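Local atomic coordinates of putative PhosphatidylEthanolamine-Binding Protein (PEBP) (Chlamydia trachomatis, PDB entry 3N08), a protein that is of unproven function but belongs to the phosphatidylethanolamine-binding protein family, and so may, like the related Raf kinase inhibitor protein, bind phospholipid-type ligands. Residues L32-V37 with F112-L117; S43-V48 with E134-H139; H65-N70 with E130-A135. One frame throughout, in Å; residues are numbered along the deposited sequence. Where two conformers were deposited one is given.

Contact 1 of 3, residues L32-V37 with F112-L117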
loop_
_atom_site.group_PDB
_atom_site.type_symbol
_atom_site.label_atom_id
_atom_site.label_comp_id
_atom_site.label_asym_id
_atom_site.label_seq_id
_atom_site.Cartn_x
_atom_site.Cartn_y
_atom_site.Cartn_z
ATOM N N LEU B 32 8.253 -11.472 0.451
ATOM C CA LEU B 32 7.724 -10.145 0.174
ATOM C C LEU B 32 7.066 -10.128 -1.176
ATOM O O LEU B 32 7.500 -10.827 -2.091
ATOM C CB LEU B 32 8.860 -9.133 0.151
ATOM C CG LEU B 32 9.614 -8.965 1.475
ATOM C CD1 LEU B 32 10.886 -8.149 1.245
ATOM C CD2 LEU B 32 8.723 -8.258 2.493
ATOM N N SER B 33 6.021 -9.321 -1.308
ATOM C CA SER B 33 5.277 -9.157 -2.560
ATOM C C SER B 33 5.200 -7.703 -2.947
ATOM O O SER B 33 4.888 -6.832 -2.120
ATOM C CB SER B 33 3.846 -9.662 -2.421
ATOM O OG SER B 33 3.830 -11.063 -2.205
ATOM N N PHE B 34 5.478 -7.433 -4.207
ATOM C CA PHE B 34 5.366 -6.113 -4.787
ATOM C C PHE B 34 4.150 -6.137 -5.702
ATOM O O PHE B 34 3.979 -7.081 -6.491
ATOM C CB PHE B 34 6.606 -5.789 -5.623
ATOM C CG PHE B 34 7.894 -5.812 -4.848
ATOM C CD1 PHE B 34 8.535 -7.013 -4.569
ATOM C CD2 PHE B 34 8.471 -4.641 -4.390
ATOM C CE1 PHE B 34 9.735 -7.032 -3.851
ATOM C CE2 PHE B 34 9.670 -4.656 -3.703
ATOM C CZ PHE B 34 10.295 -5.848 -3.421
ATOM N N SER B 35 3.277 -5.155 -5.610
ATOM C CA SER B 35 2.184 -5.116 -6.559
ATOM C C SER B 35 1.803 -3.684 -6.853
ATOM O O SER B 35 2.217 -2.748 -6.171
ATOM C CB SER B 35 0.991 -5.915 -6.051
ATOM O OG SER B 35 0.452 -5.310 -4.891
ATOM N N ASP B 36 1.035 -3.527 -7.912
ATOM C CA ASP B 36 0.605 -2.220 -8.391
ATOM C C ASP B 36 1.813 -1.326 -8.700
ATOM O O ASP B 36 1.805 -0.126 -8.466
ATOM C CB ASP B 36 -0.358 -1.526 -7.406
ATOM C CG ASP B 36 -1.598 -2.338 -7.121
ATOM O OD1 ASP B 36 -2.035 -3.082 -8.018
ATOM O OD2 ASP B 36 -2.161 -2.201 -6.013
ATOM N N VAL B 37 2.866 -1.924 -9.234
ATOM C CA VAL B 37 4.045 -1.167 -9.619
ATOM C C VAL B 37 3.711 -0.341 -10.871
ATOM O O VAL B 37 3.150 -0.877 -11.821
ATOM C CB VAL B 37 5.259 -2.115 -9.906
ATOM C CG1 VAL B 37 6.464 -1.331 -10.372
ATOM C CG2 VAL B 37 5.597 -2.957 -8.681
ATOM N N PHE B 112 10.541 -1.904 5.904
ATOM C CA PHE B 112 10.851 -2.385 4.574
ATOM C C PHE B 112 10.335 -1.345 3.588
ATOM O O PHE B 112 9.144 -1.052 3.547
ATOM C CB PHE B 112 10.112 -3.686 4.303
ATOM C CG PHE B 112 10.492 -4.833 5.189
ATOM C CD1 PHE B 112 10.141 -4.857 6.542
ATOM C CD2 PHE B 112 11.177 -5.896 4.677
ATOM C CE1 PHE B 112 10.498 -5.940 7.333
ATOM C CE2 PHE B 112 11.525 -6.970 5.469
ATOM C CZ PHE B 112 11.178 -6.984 6.801
ATOM N N TYR B 113 11.237 -0.727 2.849
ATOM C CA TYR B 113 10.883 0.348 1.938
ATOM C C TYR B 113 11.107 -0.127 0.518
ATOM O O TYR B 113 12.189 -0.599 0.194
ATOM C CB TYR B 113 11.768 1.571 2.193
ATOM C CG TYR B 113 11.596 2.170 3.564
ATOM C CD1 TYR B 113 10.417 2.792 3.916
ATOM C CD2 TYR B 113 12.594 2.098 4.511
ATOM C CE1 TYR B 113 10.247 3.361 5.188
ATOM C CE2 TYR B 113 12.439 2.674 5.765
ATOM C CZ TYR B 113 11.262 3.283 6.087
ATOM O OH TYR B 113 11.124 3.837 7.358
ATOM N N ALA B 114 10.100 0.047 -0.328
ATOM C CA ALA B 114 10.244 -0.227 -1.739
ATOM C C ALA B 114 10.196 1.079 -2.521
ATOM O O ALA B 114 9.429 2.005 -2.196
ATOM C CB ALA B 114 9.144 -1.155 -2.222
ATOM N N TYR B 115 10.996 1.146 -3.568
ATOM C CA TYR B 115 11.047 2.295 -4.456
ATOM C C TYR B 115 10.959 1.789 -5.888
ATOM O O TYR B 115 11.726 0.928 -6.269
ATOM C CB TYR B 115 12.369 3.075 -4.275
ATOM C CG TYR B 115 12.708 3.431 -2.843
ATOM C CD1 TYR B 115 13.333 2.513 -2.024
ATOM C CD2 TYR B 115 12.428 4.678 -2.315
ATOM C CE1 TYR B 115 13.665 2.819 -0.716
ATOM C CE2 TYR B 115 12.768 4.984 -0.988
ATOM C CZ TYR B 115 13.383 4.044 -0.210
ATOM O OH TYR B 115 13.736 4.322 1.101
ATOM N N ALA B 116 10.073 2.382 -6.682
ATOM C CA ALA B 116 10.034 2.136 -8.117
ATOM C C ALA B 116 10.787 3.268 -8.794
ATOM O O ALA B 116 10.523 4.449 -8.534
ATOM C CB ALA B 116 8.590 2.100 -8.625
ATOM N N LEU B 117 11.718 2.902 -9.668
ATOM C CA LEU B 117 12.522 3.877 -10.419
ATOM C C LEU B 117 12.190 3.836 -11.904
ATOM O O LEU B 117 11.833 2.776 -12.434
ATOM C CB LEU B 117 14.014 3.581 -10.269
ATOM C CG LEU B 117 14.596 3.326 -8.894
ATOM C CD1 LEU B 117 16.113 3.232 -9.021
ATOM C CD2 LEU B 117 14.220 4.425 -7.936
#
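Leu32, Phe34 and Val37 touch Phe112, Ala114 and Ala116 across the interface between two sheets, one partner to each. No hydrogen bond joins the segments, which run in the same general direction, their end-to-end lines 26° apart. The backbones draw together along the way: the CA atoms of Leu32 and Phe112 are 9.5 Å apart, whereas those of Val37 and Ala116 are at 7.0 Å. Side-chain bulk follows this wedge, with leucine on phenylalanine where the backbones are farther apart and valine on alanine where they are closer.

The close part is the middle and the wide end. The Phe34 ring presents its edge to the methyl of Ala114, which lies near the ring plane with CB 3.8 Å from Phe34 CE2. That reach comes from chi1 of -60°, which sets CG anti to the carbonyl carbon and carries the ring across the interface. At the wide end the fork of Leu32 meets a single corner of the Phe112 ring, CD2 and CD1 of Leu32 lying 4.0 and 4.1 Å from Phe112 CD2; the two side chains cross at roughly a right angle. Leu6 of strand 5-7 also packs on both phenylalanines.

Matters are looser at the narrow end, where Val37, already beyond the strand and partly exposed, brings CG1 only to 4.4 Å from Ala116 CB. Ser33, Ser35 and Asp36 take no part and are partly exposed; Asp36 OD2 takes a hydrogen bond from Gln5 NE2. Within strand 32-35, apolar Leu32 and Phe34 alternate with Ser33 and Ser35, as in a beta sandwich, which implies that shape matching and the exclusion of water, with no directional bond between the two segments, hold the small sheet on the large one here.

Contact 2 of 3, residues S43-V48 with E134-H139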
loop_
_atom_site.group_PDB
_atom_site.type_symbol
_atom_site.label_atom_id
_atom_site.label_comp_id
_atom_site.label_asym_id
_atom_site.label_seq_id
_atom_site.Cartn_x
_atom_site.Cartn_y
_atom_site.Cartn_z
ATOM N N SER B 43 12.860 -0.458 -12.737
ATOM C CA SER B 43 13.487 -1.272 -11.706
ATOM C C SER B 43 12.843 -0.976 -10.369
ATOM O O SER B 43 12.168 0.053 -10.209
ATOM C CB SER B 43 14.995 -0.992 -11.633
ATOM O OG SER B 43 15.283 0.317 -11.150
ATOM N N LEU B 44 13.097 -1.881 -9.427
ATOM C CA LEU B 44 12.690 -1.720 -8.033
ATOM C C LEU B 44 13.893 -1.796 -7.113
ATOM O O LEU B 44 14.884 -2.465 -7.388
ATOM C CB LEU B 44 11.698 -2.816 -7.628
ATOM C CG LEU B 44 10.312 -2.814 -8.282
ATOM C CD1 LEU B 44 9.548 -4.108 -7.995
ATOM C CD2 LEU B 44 9.523 -1.600 -7.792
ATOM N N VAL B 45 13.752 -1.111 -5.989
ATOM C CA VAL B 45 14.724 -1.082 -4.907
ATOM C C VAL B 45 14.042 -1.455 -3.597
ATOM O O VAL B 45 12.900 -1.038 -3.352
ATOM C CB VAL B 45 15.305 0.331 -4.758
ATOM C CG1 VAL B 45 16.265 0.419 -3.577
ATOM C CG2 VAL B 45 15.961 0.764 -6.070
ATOM N N LEU B 46 14.743 -2.217 -2.767
ATOM C CA LEU B 46 14.288 -2.570 -1.417
ATOM C C LEU B 46 15.346 -2.195 -0.388
ATOM O O LEU B 46 16.506 -2.547 -0.554
ATOM C CB LEU B 46 13.991 -4.069 -1.379
ATOM C CG LEU B 46 13.605 -4.620 -0.002
ATOM C CD1 LEU B 46 12.261 -4.161 0.446
ATOM C CD2 LEU B 46 13.672 -6.136 0.046
ATOM N N ILE B 47 14.944 -1.474 0.660
ATOM C CA ILE B 47 15.842 -1.158 1.774
ATOM C C ILE B 47 15.122 -1.577 3.054
ATOM O O ILE B 47 13.997 -1.156 3.285
ATOM C CB ILE B 47 16.215 0.328 1.818
ATOM C CG1 ILE B 47 16.907 0.738 0.528
ATOM C CG2 ILE B 47 17.090 0.632 3.049
ATOM C CD1 ILE B 47 17.190 2.222 0.420
ATOM N N VAL B 48 15.779 -2.383 3.891
ATOM C CA VAL B 48 15.196 -2.815 5.154
ATOM C C VAL B 48 16.082 -2.304 6.260
ATOM O O VAL B 48 17.302 -2.516 6.248
ATOM C CB VAL B 48 15.092 -4.343 5.238
ATOM C CG1 VAL B 48 14.433 -4.800 6.513
ATOM C CG2 VAL B 48 14.372 -4.900 4.015
ATOM N N GLU B 134 21.796 8.231 -3.417
ATOM C CA GLU B 134 22.306 9.205 -4.374
ATOM C C GLU B 134 21.983 8.757 -5.802
ATOM O O GLU B 134 21.579 9.557 -6.630
ATOM C CB GLU B 134 23.811 9.419 -4.169
ATOM C CG GLU B 134 24.454 10.363 -5.180
ATOM N N ALA B 135 22.148 7.473 -6.079
ATOM C CA ALA B 135 21.924 6.963 -7.418
ATOM C C ALA B 135 20.438 7.052 -7.796
ATOM O O ALA B 135 20.105 7.286 -8.956
ATOM C CB ALA B 135 22.438 5.530 -7.529
ATOM N N MET B 136 19.562 6.865 -6.805
ATOM C CA MET B 136 18.112 6.892 -7.011
ATOM C C MET B 136 17.615 8.302 -7.321
ATOM O O MET B 136 16.624 8.460 -8.030
ATOM C CB MET B 136 17.351 6.390 -5.760
ATOM C CG MET B 136 17.389 4.886 -5.506
ATOM S SD MET B 136 16.100 4.188 -4.400
ATOM C CE MET B 136 16.429 4.990 -2.859
ATOM N N ASP B 137 18.288 9.310 -6.764
ATOM C CA ASP B 137 17.805 10.687 -6.798
ATOM C C ASP B 137 17.428 11.164 -8.193
ATOM O O ASP B 137 18.229 11.099 -9.122
ATOM C CB ASP B 137 18.828 11.648 -6.190
ATOM C CG ASP B 137 18.297 13.060 -6.099
ATOM O OD1 ASP B 137 17.308 13.270 -5.364
ATOM O OD2 ASP B 137 18.848 13.947 -6.779
ATOM N N GLY B 138 16.197 11.639 -8.316
ATOM C CA GLY B 138 15.655 12.085 -9.575
ATOM C C GLY B 138 14.900 11.010 -10.343
ATOM O O GLY B 138 14.329 11.303 -11.397
ATOM N N HIS B 139 14.879 9.777 -9.832
ATOM C CA HIS B 139 14.343 8.662 -10.600
ATOM C C HIS B 139 13.240 7.944 -9.854
ATOM O O HIS B 139 12.679 6.993 -10.394
ATOM C CB HIS B 139 15.451 7.663 -10.934
ATOM C CG HIS B 139 16.617 8.271 -11.636
ATOM N ND1 HIS B 139 16.521 8.790 -12.905
ATOM C CD2 HIS B 139 17.903 8.433 -11.255
ATOM C CE1 HIS B 139 17.696 9.270 -13.272
ATOM N NE2 HIS B 139 18.553 9.064 -12.291
#
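Met136 O accepts the hydrogen bond that closes a type II turn, 2.8 Å from His139 N, and the same residue supplies the whole helix-side surface of the contact. Gly138 fills the third position of the turn with phi at 92°, a place where glycine is common, while Asp137 marks the departure from the helix. The end of the helix is thus folded back toward the next strand just as its last residue sends a side chain into the interior.

That side chain reaches strand 43-50 with its sulfur. In the conformer described, one of two deposited, SD of Met136 settles against the branch of Val45, 3.8 Å from CG2 and 3.9 Å from CG1 of that valine, so both methyls share it. A bend at chi3 (-63°) then turns the terminal methyl along the strand toward Ile47, whose CD1 stays 4.4 Å from Met136 CE, a looser touch. All three residues are buried, and the contact is wholly apolar.

Within the large sheet, strand 43-50 lies between strands 108-117 and 63-71. Met136 also packs on Tyr115 of the former; on the other face of the strand, Leu44 and Leu46 meet Phe34 and Leu32 of strand 32-35.

Contact 3 of 3, residues H65-N70 with E130-A135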
loop_
_atom_site.group_PDB
_atom_site.type_symbol
_atom_site.label_atom_id
_atom_site.label_comp_id
_atom_site.label_asym_id
_atom_site.label_seq_id
_atom_site.Cartn_x
_atom_site.Cartn_y
_atom_site.Cartn_z
ATOM N N HIS B 65 19.506 -3.658 7.420
ATOM C CA HIS B 65 19.481 -5.105 7.393
ATOM C C HIS B 65 19.528 -5.721 5.992
ATOM O O HIS B 65 19.896 -6.866 5.863
ATOM C CB HIS B 65 18.258 -5.633 8.176
ATOM C CG HIS B 65 18.443 -5.568 9.655
ATOM N ND1 HIS B 65 18.752 -6.676 10.412
ATOM C CD2 HIS B 65 18.508 -4.514 10.501
ATOM C CE1 HIS B 65 18.934 -6.322 11.671
ATOM N NE2 HIS B 65 18.793 -5.014 11.751
ATOM N N TRP B 66 19.125 -4.979 4.970
ATOM C CA TRP B 66 19.094 -5.526 3.615
ATOM C C TRP B 66 18.989 -4.393 2.616
ATOM O O TRP B 66 18.161 -3.497 2.782
ATOM C CB TRP B 66 17.891 -6.463 3.450
ATOM C CG TRP B 66 18.007 -7.519 2.377
ATOM C CD1 TRP B 66 19.116 -7.875 1.680
ATOM C CD2 TRP B 66 16.950 -8.380 1.936
ATOM N NE1 TRP B 66 18.803 -8.915 0.805
ATOM C CE2 TRP B 66 17.485 -9.237 0.954
ATOM C CE3 TRP B 66 15.601 -8.501 2.277
ATOM C CZ2 TRP B 66 16.705 -10.210 0.293
ATOM C CZ3 TRP B 66 14.833 -9.474 1.633
ATOM C CH2 TRP B 66 15.389 -10.310 0.654
ATOM N N ILE B 67 19.775 -4.488 1.546
ATOM C CA ILE B 67 19.648 -3.643 0.385
ATOM C C ILE B 67 19.591 -4.523 -0.856
ATOM O O ILE B 67 20.481 -5.365 -1.081
ATOM C CB ILE B 67 20.863 -2.707 0.273
ATOM C CG1 ILE B 67 20.852 -1.692 1.423
ATOM C CG2 ILE B 67 20.886 -2.004 -1.091
ATOM C CD1 ILE B 67 22.009 -0.705 1.386
ATOM N N VAL B 68 18.596 -4.243 -1.686
ATOM C CA VAL B 68 18.484 -4.888 -2.993
ATOM C C VAL B 68 18.113 -3.813 -4.005
ATOM O O VAL B 68 17.219 -3.027 -3.767
ATOM C CB VAL B 68 17.396 -5.975 -3.025
ATOM C CG1 VAL B 68 17.361 -6.662 -4.380
ATOM C CG2 VAL B 68 17.630 -7.001 -1.930
ATOM N N TYR B 69 18.788 -3.776 -5.148
ATOM C CA TYR B 69 18.391 -2.839 -6.172
ATOM C C TYR B 69 18.479 -3.484 -7.549
ATOM O O TYR B 69 19.043 -4.565 -7.712
ATOM C CB TYR B 69 19.195 -1.524 -6.087
ATOM C CG TYR B 69 20.622 -1.595 -6.575
ATOM C CD1 TYR B 69 21.656 -1.959 -5.723
ATOM C CD2 TYR B 69 20.929 -1.256 -7.885
ATOM C CE1 TYR B 69 22.968 -2.001 -6.177
ATOM C CE2 TYR B 69 22.218 -1.297 -8.338
ATOM C CZ TYR B 69 23.225 -1.659 -7.484
ATOM O OH TYR B 69 24.507 -1.684 -7.975
ATOM N N ASN B 70 17.909 -2.801 -8.540
ATOM C CA ASN B 70 17.798 -3.327 -9.886
ATOM C C ASN B 70 16.977 -4.605 -9.952
ATOM O O ASN B 70 17.191 -5.438 -10.822
ATOM C CB ASN B 70 19.166 -3.468 -10.555
ATOM C CG ASN B 70 19.660 -2.162 -11.151
ATOM O OD1 ASN B 70 18.965 -1.131 -11.138
ATOM N ND2 ASN B 70 20.867 -2.198 -11.684
ATOM N N GLU B 130 23.772 5.017 1.567
ATOM C CA GLU B 130 24.056 6.384 1.157
ATOM C C GLU B 130 24.290 6.479 -0.352
ATOM O O GLU B 130 23.748 7.359 -1.012
ATOM C CB GLU B 130 25.255 6.943 1.924
ATOM C CG GLU B 130 25.604 8.375 1.554
ATOM C CD GLU B 130 26.745 8.944 2.387
ATOM O OE1 GLU B 130 27.587 8.159 2.875
ATOM O OE2 GLU B 130 26.799 10.181 2.556
ATOM N N GLN B 131 25.092 5.568 -0.895
ATOM C CA GLN B 131 25.383 5.564 -2.336
ATOM C C GLN B 131 24.133 5.277 -3.182
ATOM O O GLN B 131 23.905 5.878 -4.239
ATOM C CB GLN B 131 26.442 4.512 -2.643
ATOM C CG GLN B 131 27.819 4.858 -2.107
ATOM C CD GLN B 131 28.790 3.700 -2.232
ATOM O OE1 GLN B 131 28.396 2.546 -2.292
ATOM N NE2 GLN B 131 30.074 4.020 -2.286
ATOM N N LEU B 132 23.320 4.348 -2.697
ATOM C CA LEU B 132 22.084 3.970 -3.362
ATOM C C LEU B 132 21.105 5.137 -3.424
ATOM O O LEU B 132 20.509 5.415 -4.466
ATOM C CB LEU B 132 21.467 2.773 -2.636
ATOM C CG LEU B 132 20.153 2.286 -3.216
ATOM C CD1 LEU B 132 20.267 2.011 -4.716
ATOM C CD2 LEU B 132 19.737 1.027 -2.486
ATOM N N LEU B 133 20.948 5.849 -2.318
ATOM C CA LEU B 133 20.046 6.981 -2.285
ATOM C C LEU B 133 20.489 8.042 -3.285
ATOM O O LEU B 133 19.653 8.671 -3.945
ATOM C CB LEU B 133 19.954 7.561 -0.868
ATOM C CG LEU B 133 19.242 6.714 0.191
ATOM C CD1 LEU B 133 19.160 7.467 1.510
ATOM C CD2 LEU B 133 17.867 6.291 -0.267
ATOM N N GLU B 134 21.796 8.231 -3.417
ATOM C CA GLU B 134 22.306 9.205 -4.374
ATOM C C GLU B 134 21.983 8.757 -5.802
ATOM O O GLU B 134 21.579 9.557 -6.630
ATOM C CB GLU B 134 23.811 9.419 -4.169
ATOM C CG GLU B 134 24.454 10.363 -5.180
ATOM N N ALA B 135 22.148 7.473 -6.079
ATOM C CA ALA B 135 21.924 6.963 -7.418
ATOM C C ALA B 135 20.438 7.052 -7.796
ATOM O O ALA B 135 20.105 7.286 -8.956
ATOM C CB ALA B 135 22.438 5.530 -7.529
#
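In the helix-on-sheet layer of this PEBP-like fold, Leu132 of helix 129-136 rests on Ile67 and Tyr69 of strand 63-71. These two alternate residues point to the helix, and the leucine divides its fork between them. Its CD2 is tight against the branch methyl of the isoleucine, 3.5 Å from Ile67 CG2, while CD1 lies at 3.9 Å from Tyr69 CB and 4.1 Å from Tyr69 CG. With chi1 at 179° the leucine stretches away from the helix backbone, which lets both methyls reach the sheet; it slides past each partner in the opposite direction.

Only the root of Tyr69 is used by the leucine. The ring, set by chi1 of 75° between the backbone N and the carbonyl carbon, leads to a hydroxyl that is hydrogen-bonded chiefly to the backbone oxygen of Glu124, with that of Ser122 as a second acceptor sharing the one proton; both lie in the chain leading to the helix. One tyrosine therefore serves the helix with its carbon base and the preceding loop with its polar end.

Trp66 and Val68 occupy the other face of the strand, where Val68 CG2 lies 3.5 Å above the plane of the tryptophan ring system, toward its rim. At the start of the segment His65 and Trp66 both face Val48, forming a classic beta bulge. On the helix, Leu132 is buried while its neighbours Gln131 and Leu133 are exposed.

Between the segments themselves no hydrogen bond forms. The chemistry implies that the helix is seated by close apolar contact of the leucine methyls, while directional bonds tie the strand to the loop before the helix, through the Tyr69 hydroxyl and through Asn70 ND2, which bonds Leu121 O.

How the contacts relate
Contacts 1, 2 and 3 lie in two layers, one on either face of the large sheet. That sheet contributes neighbouring strands 108-117, 43-50 and 63-71, one to each contact; strand 32-35 of the small sheet covers one face, helix 129-136 the other. Contacts 2 and 3 share that helix, with centres about 6 Å apart, and meet where Val45 CG1 lies 3.7 Å from Leu132 CD2. The centre of contact 1 is about 11 Å from that of contact 2 and 14 Å from that of contact 3. Along the chain three early strands precede strand 108-117 and the helix, so distant halves of the sequence are joined on both faces of the large sheet.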